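PDB 2ZTS: KaiC domain-containing protein, which binds adenine nucleotides together with magnesium and, as a KaiC-like P-loop protein, probably binds and hydrolyses ATP within a ring of subunits. Local coordinates for the interface of chains A and B. Coordinates in Å, arbitrary orientation; residue numbers count along the deposited sequence, not the author numbering. Chains: chain A/B, Putative uncharacterized protein PH0186.

Contact 1: the interface of chains A and B. Residues chain A 200, 224; chain B 68-69, 73, 77.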
loop_
_atom_site.group_PDB
_atom_site.type_symbol
_atom_site.label_atom_id
_atom_site.label_comp_id
_atom_site.label_asym_id
_atom_site.label_seq_id
_atom_site.Cartn_x
_atom_site.Cartn_y
_atom_site.Cartn_z
ATOM N N ARG A 200 -15.129 21.000 -12.744
ATOM C CA ARG A 200 -14.181 21.720 -13.596
ATOM C C ARG A 200 -13.328 22.699 -12.821
ATOM O O ARG A 200 -12.605 23.487 -13.411
ATOM C CB ARG A 200 -14.894 22.412 -14.745
ATOM C CG ARG A 200 -15.935 21.580 -15.431
ATOM C CD ARG A 200 -15.463 20.757 -16.636
ATOM N NE ARG A 200 -16.590 19.918 -17.093
ATOM C CZ ARG A 200 -17.665 20.374 -17.773
ATOM N NH1 ARG A 200 -17.749 21.658 -18.125
ATOM N NH2 ARG A 200 -18.644 19.538 -18.128
ATOM N N ARG A 224 -11.470 26.036 -14.529
ATOM C CA ARG A 224 -11.677 26.229 -15.946
ATOM C C ARG A 224 -11.862 27.701 -16.237
ATOM O O ARG A 224 -12.259 28.450 -15.390
ATOM C CB ARG A 224 -12.876 25.467 -16.450
ATOM C CG ARG A 224 -14.297 25.960 -15.964
ATOM C CD ARG A 224 -15.451 25.557 -16.911
ATOM N NE ARG A 224 -16.759 26.067 -16.477
ATOM C CZ ARG A 224 -17.907 25.864 -17.122
ATOM N NH1 ARG A 224 -17.933 25.164 -18.264
ATOM N NH2 ARG A 224 -19.047 26.354 -16.609
ATOM N N GLU B 68 -15.525 13.547 -21.087
ATOM C CA GLU B 68 -15.355 14.303 -19.862
ATOM C C GLU B 68 -16.297 15.542 -19.849
ATOM O O GLU B 68 -16.619 16.066 -18.799
ATOM C CB GLU B 68 -13.875 14.610 -19.647
ATOM C CG GLU B 68 -13.504 15.025 -18.190
ATOM C CD GLU B 68 -12.304 14.348 -17.553
ATOM O OE1 GLU B 68 -11.892 14.905 -16.437
ATOM O OE2 GLU B 68 -11.797 13.289 -18.099
ATOM N N GLU B 69 -16.794 15.974 -21.008
ATOM C CA GLU B 69 -17.707 17.126 -21.074
ATOM C C GLU B 69 -18.591 17.108 -22.331
ATOM O O GLU B 69 -18.413 16.279 -23.227
ATOM C CB GLU B 69 -16.919 18.470 -20.958
ATOM C CG GLU B 69 -15.821 18.701 -22.005
ATOM C CD GLU B 69 -14.783 19.772 -21.625
ATOM O OE1 GLU B 69 -15.176 20.851 -21.097
ATOM O OE2 GLU B 69 -13.564 19.543 -21.868
ATOM N N ASP B 73 -19.555 22.617 -23.934
ATOM C CA ASP B 73 -18.620 22.932 -22.872
ATOM C C ASP B 73 -17.241 23.168 -23.449
ATOM O O ASP B 73 -16.575 24.121 -23.115
ATOM C CB ASP B 73 -18.542 21.753 -21.920
ATOM C CG ASP B 73 -19.807 21.525 -21.164
ATOM O OD1 ASP B 73 -20.487 22.512 -20.778
ATOM O OD2 ASP B 73 -20.166 20.360 -20.896
ATOM N N GLU B 77 -15.268 26.604 -23.461
ATOM C CA GLU B 77 -14.017 26.665 -22.701
ATOM C C GLU B 77 -12.815 27.125 -23.617
ATOM O O GLU B 77 -11.971 27.921 -23.188
ATOM C CB GLU B 77 -13.728 25.356 -21.939
ATOM C CG GLU B 77 -14.500 25.216 -20.600
ATOM C CD GLU B 77 -14.798 23.752 -20.168
ATOM O OE1 GLU B 77 -13.983 22.826 -20.485
ATOM O OE2 GLU B 77 -15.863 23.519 -19.503
#
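A:Arg200 and A:Arg224 reach from loops of one subunit to the acidic face of helix 71-79 in the partner chain, where B:Asp73 and B:Glu77 stand one turn apart and so point the same way. The tight part gathers round one carboxylate oxygen. B:Glu77 OE2 accepts a hydrogen bond from A:Arg224 NH1 at 2.9 Å, a salt bridge lying in the guanidinium plane and using the oxygen's anti lone pair. The same OE2 forms a salt bridge with A:Arg200 NH1 at 3.0 Å, but the bend at the hydrogen makes that hydrogen bond weak. A:Arg224 gets there with CG wedged between its backbone N and carbonyl carbon (chi1 69°) and then a long extended chain that reaches the helix; its CD also packs on the carboxyl carbon CD of B:Glu77 at 3.8 Å. Two positive groups would probably hold B:Glu77 firmly in its charged form. Arginine suits position A:Arg200 because its flat head can serve two carboxylates: NH2 also bridges to B:Asp73 OD2 at 3.3 Å, arriving from above the carboxylate plane. The loose side lies at B:Glu68, whose backbone O stays 4.1 Å from A:Arg200 NH2, and at the carboxylate of B:Glu69, which would add at most a diffuse attraction. The stem of B:Glu69 belongs to the packed side, its methylene CB lying over the guanidinium face of A:Arg200 near the rim, 3.5 Å from NH2.

Contact 2: the interface of chains A and B. Residues chain A 219, 230-232; chain B 207, 212-214.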
loop_
_atom_site.group_PDB
_atom_site.type_symbol
_atom_site.label_atom_id
_atom_site.label_comp_id
_atom_site.label_asym_id
_atom_site.label_seq_id
_atom_site.Cartn_x
_atom_site.Cartn_y
_atom_site.Cartn_z
ATOM N N LEU A 219 -5.459 26.462 -1.839
ATOM C CA LEU A 219 -4.786 26.432 -3.128
ATOM C C LEU A 219 -5.822 26.153 -4.183
ATOM O O LEU A 219 -6.680 25.270 -3.978
ATOM C CB LEU A 219 -3.788 25.315 -3.078
ATOM C CG LEU A 219 -3.182 24.955 -4.422
ATOM C CD1 LEU A 219 -1.998 25.864 -4.675
ATOM C CD2 LEU A 219 -2.810 23.456 -4.473
HETATM N N MSE A 230 -1.556 29.973 -8.845
HETATM C CA MSE A 230 -1.137 28.621 -8.470
HETATM C C MSE A 230 -0.417 28.608 -7.124
HETATM O O MSE A 230 0.185 27.613 -6.775
HETATM C CB MSE A 230 -0.155 28.097 -9.522
HETATM C CG MSE A 230 -0.615 28.322 -10.958
HETATM SE SE MSE A 230 -1.414 26.729 -11.846
HETATM C CE MSE A 230 -1.567 25.239 -10.475
ATOM N N LYS A 231 -0.434 29.714 -6.394
ATOM C CA LYS A 231 0.214 29.789 -5.090
ATOM C C LYS A 231 -0.680 29.261 -3.979
ATOM O O LYS A 231 -1.898 29.241 -4.112
ATOM C CB LYS A 231 0.618 31.251 -4.734
ATOM C CG LYS A 231 1.490 31.937 -5.810
ATOM C CD LYS A 231 2.091 33.280 -5.379
ATOM C CE LYS A 231 2.896 33.952 -6.535
ATOM N NZ LYS A 231 2.353 35.322 -6.949
ATOM N N LYS A 232 -0.022 28.854 -2.891
ATOM C CA LYS A 232 -0.621 28.494 -1.616
ATOM C C LYS A 232 -0.808 29.780 -0.770
ATOM O O LYS A 232 0.134 30.539 -0.603
ATOM C CB LYS A 232 0.309 27.474 -0.934
ATOM C CG LYS A 232 -0.285 26.730 0.231
ATOM C CD LYS A 232 0.201 25.226 0.370
ATOM C CE LYS A 232 -0.949 24.268 0.929
ATOM N NZ LYS A 232 -0.526 23.232 2.019
ATOM N N LEU B 207 2.711 19.132 -12.262
ATOM C CA LEU B 207 2.771 20.313 -11.401
ATOM C C LEU B 207 3.742 20.075 -10.256
ATOM O O LEU B 207 3.439 19.273 -9.410
ATOM C CB LEU B 207 1.415 20.523 -10.786
ATOM C CG LEU B 207 0.352 21.117 -11.662
ATOM C CD1 LEU B 207 -0.993 20.869 -10.957
ATOM C CD2 LEU B 207 0.617 22.579 -11.904
ATOM N N ILE B 212 6.455 28.100 -2.799
ATOM C CA ILE B 212 5.088 28.439 -2.425
ATOM C C ILE B 212 4.086 28.194 -3.581
ATOM O O ILE B 212 2.849 28.196 -3.381
ATOM C CB ILE B 212 5.103 29.933 -2.053
ATOM C CG1 ILE B 212 3.694 30.442 -1.717
ATOM C CG2 ILE B 212 5.851 30.773 -3.190
ATOM C CD1 ILE B 212 3.675 31.862 -1.070
ATOM N N GLU B 213 4.652 27.946 -4.769
ATOM C CA GLU B 213 3.941 27.954 -6.045
ATOM C C GLU B 213 4.069 26.649 -6.846
ATOM O O GLU B 213 5.184 26.087 -7.012
ATOM C CB GLU B 213 4.490 29.081 -6.915
ATOM C CG GLU B 213 3.559 29.437 -8.061
ATOM C CD GLU B 213 4.057 30.618 -8.837
ATOM O OE1 GLU B 213 5.079 31.163 -8.390
ATOM O OE2 GLU B 213 3.446 30.989 -9.864
ATOM N N LEU B 214 2.939 26.211 -7.404
ATOM C CA LEU B 214 2.926 25.098 -8.354
ATOM C C LEU B 214 3.314 25.637 -9.738
ATOM O O LEU B 214 2.757 26.622 -10.184
ATOM C CB LEU B 214 1.549 24.425 -8.405
ATOM C CG LEU B 214 0.968 23.848 -7.100
ATOM C CD1 LEU B 214 -0.345 23.215 -7.392
ATOM C CD2 LEU B 214 1.888 22.860 -6.479
#
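The flat groups here are peptide units: the carbonyl of A:Met230 is approached over its face by B:Leu214 N, 41° out of its plane, while the carbonyl of B:Ile212 is met nearly end-on by A:Lys232 N. These hydrogen bonds, 3.2 Å from B:Leu214 N to A:Met230 O and 3.0 Å from A:Lys232 N to B:Ile212 O, frame an antiparallel bridge between A:Lys231 and B:Glu213. B:Ile212 has CG1 anti to its backbone N (chi1 177°), which lays CG1, at 3.7 Å, and CD1 against A:Lys232 O. A:Met230, present as selenomethionine, bends at its second and third torsions, the latter nearly eclipsed (chi3 6°). That fold brings methyl CE of A:Met230 within 3.7 Å of B:Leu207 CD2 and 3.8 Å of B:Leu214 CB; a flexible, unbranched side chain suits such a course. B:Leu214 CD1 goes on to meet A:Leu219 CD2 at 3.8 Å. The bridged pair touches through aliphatic stems, A:Lys231 CG lying 3.9 Å from B:Glu213 CG. Their charged tips, NZ of A:Lys231 and OE1 of B:Glu213, stay 5.2 Å apart and would attract at most weakly. In the fold, the turn joining strands 201-210 and 213-223 of chain B docks on the start of strand 232-238 of chain A, extending pairing across the subunits.

Contact 3: the interface of chains A and B. Residues chain A 189, 196, 202, 221-222; chain B 38-40, 180.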
loop_
_atom_site.group_PDB
_atom_site.type_symbol
_atom_site.label_atom_id
_atom_site.label_comp_id
_atom_site.label_asym_id
_atom_site.label_seq_id
_atom_site.Cartn_x
_atom_site.Cartn_y
_atom_site.Cartn_z
ATOM N N LEU A 189 -6.077 13.415 -4.122
ATOM C CA LEU A 189 -6.906 14.613 -4.178
ATOM C C LEU A 189 -8.316 14.450 -3.627
ATOM O O LEU A 189 -8.929 15.431 -3.159
ATOM C CB LEU A 189 -7.024 15.037 -5.628
ATOM C CG LEU A 189 -7.351 16.510 -5.830
ATOM C CD1 LEU A 189 -6.209 17.359 -5.283
ATOM C CD2 LEU A 189 -7.575 16.779 -7.324
ATOM N N GLU A 196 -13.276 14.245 -8.846
ATOM C CA GLU A 196 -12.567 15.202 -9.720
ATOM C C GLU A 196 -12.943 15.025 -11.176
ATOM O O GLU A 196 -12.855 15.957 -11.927
ATOM C CB GLU A 196 -11.038 15.087 -9.563
ATOM C CG GLU A 196 -10.481 13.677 -9.864
ATOM C CD GLU A 196 -10.235 12.855 -8.587
ATOM O OE1 GLU A 196 -11.103 12.838 -7.688
ATOM O OE2 GLU A 196 -9.166 12.227 -8.476
ATOM N N VAL A 202 -11.034 22.706 -8.875
ATOM C CA VAL A 202 -10.676 22.042 -7.648
ATOM C C VAL A 202 -9.983 23.006 -6.687
ATOM O O VAL A 202 -9.035 23.699 -7.049
ATOM C CB VAL A 202 -9.750 20.866 -7.890
ATOM C CG1 VAL A 202 -9.433 20.197 -6.611
ATOM C CG2 VAL A 202 -10.346 19.903 -8.938
ATOM N N ARG A 221 -6.142 24.398 -7.437
ATOM C CA ARG A 221 -5.449 23.358 -8.237
ATOM C C ARG A 221 -5.887 23.464 -9.687
ATOM O O ARG A 221 -5.095 23.299 -10.586
ATOM C CB ARG A 221 -5.773 21.951 -7.673
ATOM C CG ARG A 221 -5.129 20.766 -8.400
ATOM C CD ARG A 221 -3.621 20.776 -8.461
ATOM N NE ARG A 221 -3.053 19.690 -7.668
ATOM C CZ ARG A 221 -2.789 18.459 -8.123
ATOM N NH1 ARG A 221 -3.041 18.084 -9.395
ATOM N NH2 ARG A 221 -2.277 17.570 -7.280
ATOM N N LYS A 222 -7.162 23.758 -9.882
ATOM C CA LYS A 222 -7.733 23.914 -11.190
ATOM C C LYS A 222 -9.006 24.688 -11.206
ATOM O O LYS A 222 -9.649 24.765 -10.224
ATOM C CB LYS A 222 -8.202 22.501 -11.635
ATOM C CG LYS A 222 -8.923 22.356 -12.971
ATOM C CD LYS A 222 -9.382 20.869 -13.227
ATOM C CE LYS A 222 -9.985 20.704 -14.607
ATOM N NZ LYS A 222 -9.926 19.331 -15.142
ATOM N N GLY B 38 -1.860 14.527 -13.639
ATOM C CA GLY B 38 -2.884 14.728 -12.606
ATOM C C GLY B 38 -3.940 15.678 -13.035
ATOM O O GLY B 38 -3.839 16.339 -14.067
ATOM N N THR B 39 -4.953 15.815 -12.185
ATOM C CA THR B 39 -5.998 16.773 -12.390
ATOM C C THR B 39 -5.463 18.168 -12.594
ATOM O O THR B 39 -4.800 18.728 -11.756
ATOM C CB THR B 39 -6.888 16.812 -11.154
ATOM O OG1 THR B 39 -7.332 15.474 -10.874
ATOM C CG2 THR B 39 -8.162 17.580 -11.448
ATOM N N GLY B 40 -5.791 18.764 -13.697
ATOM C CA GLY B 40 -5.490 20.164 -13.846
ATOM C C GLY B 40 -4.085 20.453 -14.349
ATOM O O GLY B 40 -3.665 21.589 -14.268
ATOM N N GLU B 180 -5.261 9.964 -16.431
ATOM C CA GLU B 180 -5.007 10.761 -15.267
ATOM C C GLU B 180 -4.611 9.892 -14.064
ATOM O O GLU B 180 -5.349 9.002 -13.653
ATOM C CB GLU B 180 -6.246 11.596 -15.005
ATOM C CG GLU B 180 -6.177 12.532 -13.822
ATOM C CD GLU B 180 -7.285 13.586 -13.816
ATOM O OE1 GLU B 180 -7.452 14.250 -14.921
ATOM O OE2 GLU B 180 -7.983 13.703 -12.716
HETATM O O HOH W 1 -4.772 23.861 -13.257
HETATM O O HOH W 2 -7.584 11.839 -10.888
#
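B:Thr39 and B:Gly40 present their backbone to A:Arg221 and A:Lys222, and B:Gly40 takes a positive phi of 85°, a conformation glycine adopts readily. They belong to the P-loop, the Walker A motif, so the neighbour packs against the phosphate-binding loop, probably on the side away from the phosphates. A:Arg221 leaves its strand with CG anti to the backbone N (chi1 180°), then bends twice, and NH1 donates to B:Thr39 O at 3.0 Å, on a lone pair in the carbonyl plane, though the bond is bent (138° at the hydrogen). A:Leu189 CD1 of its own chain lies over one guanidinium face near the rim. An alanine in place of A:Arg221 would probably leave B:Thr39 O without this donor and the P-loop backbone less firmly held. The threonine's two branches divide the work. Methyl CG2 of B:Thr39 rests against A:Lys222 CD at 3.9 Å and near A:Val202, while hydroxyl OG1 gives a 2.6 Å hydrogen bond to B:Glu180 OE2, met from above the carboxylate plane. A:Leu189 CD2 lies 3.9 Å from B:Thr39 CB, and A:Glu196 passes beside OG1. One water bonds to A:Arg221 O and B:Gly40 O, another links A:Glu196 OE2 with B:Glu180 OE2. A:Lys222 and B:Gly40 are both nucleotide-binding positions in this protein. The contact thus probably couples one subunit's nucleotide pocket to its neighbour's strand, as in KaiC rings.

Contact 4: the interface of chains A and B. Residues chain A 158, 193-194, 197; chain B 149, 191.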
loop_
_atom_site.group_PDB
_atom_site.type_symbol
_atom_site.label_atom_id
_atom_site.label_comp_id
_atom_site.label_asym_id
_atom_site.label_seq_id
_atom_site.Cartn_x
_atom_site.Cartn_y
_atom_site.Cartn_z
ATOM N N ARG A 158 -19.569 5.651 -7.556
ATOM C CA ARG A 158 -19.185 5.887 -8.927
ATOM C C ARG A 158 -20.422 6.143 -9.802
ATOM O O ARG A 158 -20.523 7.121 -10.490
ATOM C CB ARG A 158 -18.423 4.692 -9.414
ATOM C CG ARG A 158 -18.091 4.646 -10.873
ATOM C CD ARG A 158 -17.226 3.407 -11.176
ATOM N NE ARG A 158 -17.866 2.363 -11.965
ATOM C CZ ARG A 158 -18.236 1.180 -11.515
ATOM N NH1 ARG A 158 -18.141 0.837 -10.185
ATOM N NH2 ARG A 158 -18.780 0.335 -12.375
ATOM N N GLY A 193 -11.225 8.905 -5.721
ATOM C CA GLY A 193 -10.567 9.064 -7.006
ATOM C C GLY A 193 -11.503 9.310 -8.155
ATOM O O GLY A 193 -11.127 9.146 -9.315
ATOM N N ILE A 194 -12.745 9.698 -7.887
ATOM C CA ILE A 194 -13.744 9.862 -8.957
ATOM C C ILE A 194 -14.340 11.259 -9.022
ATOM O O ILE A 194 -14.725 11.707 -10.081
ATOM C CB ILE A 194 -14.889 8.826 -8.771
ATOM C CG1 ILE A 194 -14.371 7.382 -8.827
ATOM C CG2 ILE A 194 -15.984 9.000 -9.854
ATOM C CD1 ILE A 194 -15.306 6.336 -8.264
ATOM N N PHE A 197 -13.430 13.861 -11.597
ATOM C CA PHE A 197 -13.893 13.756 -12.970
ATOM C C PHE A 197 -15.248 14.408 -13.258
ATOM O O PHE A 197 -15.644 14.456 -14.418
ATOM C CB PHE A 197 -13.936 12.297 -13.407
ATOM C CG PHE A 197 -12.577 11.697 -13.489
ATOM C CD1 PHE A 197 -11.850 11.814 -14.628
ATOM C CD2 PHE A 197 -12.000 11.136 -12.372
ATOM C CE1 PHE A 197 -10.569 11.310 -14.676
ATOM C CE2 PHE A 197 -10.759 10.608 -12.409
ATOM C CZ PHE A 197 -10.025 10.692 -13.577
ATOM N N LEU B 149 -14.963 4.755 -16.179
ATOM C CA LEU B 149 -15.949 5.088 -15.157
ATOM C C LEU B 149 -17.395 4.878 -15.570
ATOM O O LEU B 149 -18.232 4.736 -14.704
ATOM C CB LEU B 149 -15.780 6.486 -14.695
ATOM C CG LEU B 149 -14.528 6.709 -13.870
ATOM C CD1 LEU B 149 -14.361 8.214 -13.738
ATOM C CD2 LEU B 149 -14.586 5.967 -12.551
ATOM N N ARG B 191 -3.622 5.730 -14.977
ATOM C CA ARG B 191 -4.606 5.385 -13.973
ATOM C C ARG B 191 -4.636 3.863 -13.722
ATOM O O ARG B 191 -4.750 3.437 -12.586
ATOM C CB ARG B 191 -6.003 5.829 -14.408
ATOM C CG ARG B 191 -7.008 5.813 -13.219
ATOM C CD ARG B 191 -8.271 6.581 -13.493
ATOM N NE ARG B 191 -9.384 6.035 -12.715
ATOM C CZ ARG B 191 -9.833 6.451 -11.516
ATOM N NH1 ARG B 191 -9.316 7.476 -10.882
ATOM N NH2 ARG B 191 -10.831 5.785 -10.941
#
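B:Leu149 and B:Arg191 meet A:Phe197 and its neighbours at an interface between KaiC-family subunits. B:Leu149, which loses more surface to the partner chain than the others here, 77 Å², works through both branches. B:Leu149 CD1 lies over the CG end of the A:Phe197 ring, 3.9 Å from that atom and away from the ring centre; CD2 fits against A:Ile194 CG1 at 4.0 Å and the methylene CD of A:Arg158 at 3.9 Å. A forked aliphatic residue is apt here, since its two methyls can touch different apolar groups. B:Arg191 comes in with CG anti to the backbone N (chi1 -165°) and the chain extended as far as NE, which carries its head to the neighbour's loop. There B:Arg191 NH1 donates to A:Gly193 O at 2.9 Å, tilted 20° from the carbonyl plane. The same NH1 of B:Arg191 passes the CE2 corner of A:Phe197 at 3.8 Å, with guanidinium and ring planes nearly perpendicular. A serine in place of B:Arg191 would probably leave A:Gly193 O without this donor and open a gap beside the ring. A:Gly193 has a positive phi of 72°, which a residue without a side chain adopts with little strain. At the edge of the A:Phe197 ring, in its plane, lie A:Gly193 O and A:Ile194 O of its own chain.

Contact 3 lies at the middle of the series, its C-alpha centre about 11 Å from that of contact 4 and 13 Å from those of contacts 1 and 2; contacts 2 and 4 are farthest apart, about 24 Å. Strand 214-223 of chain A serves contacts 2 and 3, and the 3-10 helix 195-198 serves contacts 3 and 4, with A:Arg200 of contact 1 just beyond it. The polar bridges of contact 1 and the strand pairing of contact 2 thus flank the P-loop contact. Repeated round the six-copy assembly, this would probably place each nucleotide pocket at a subunit boundary.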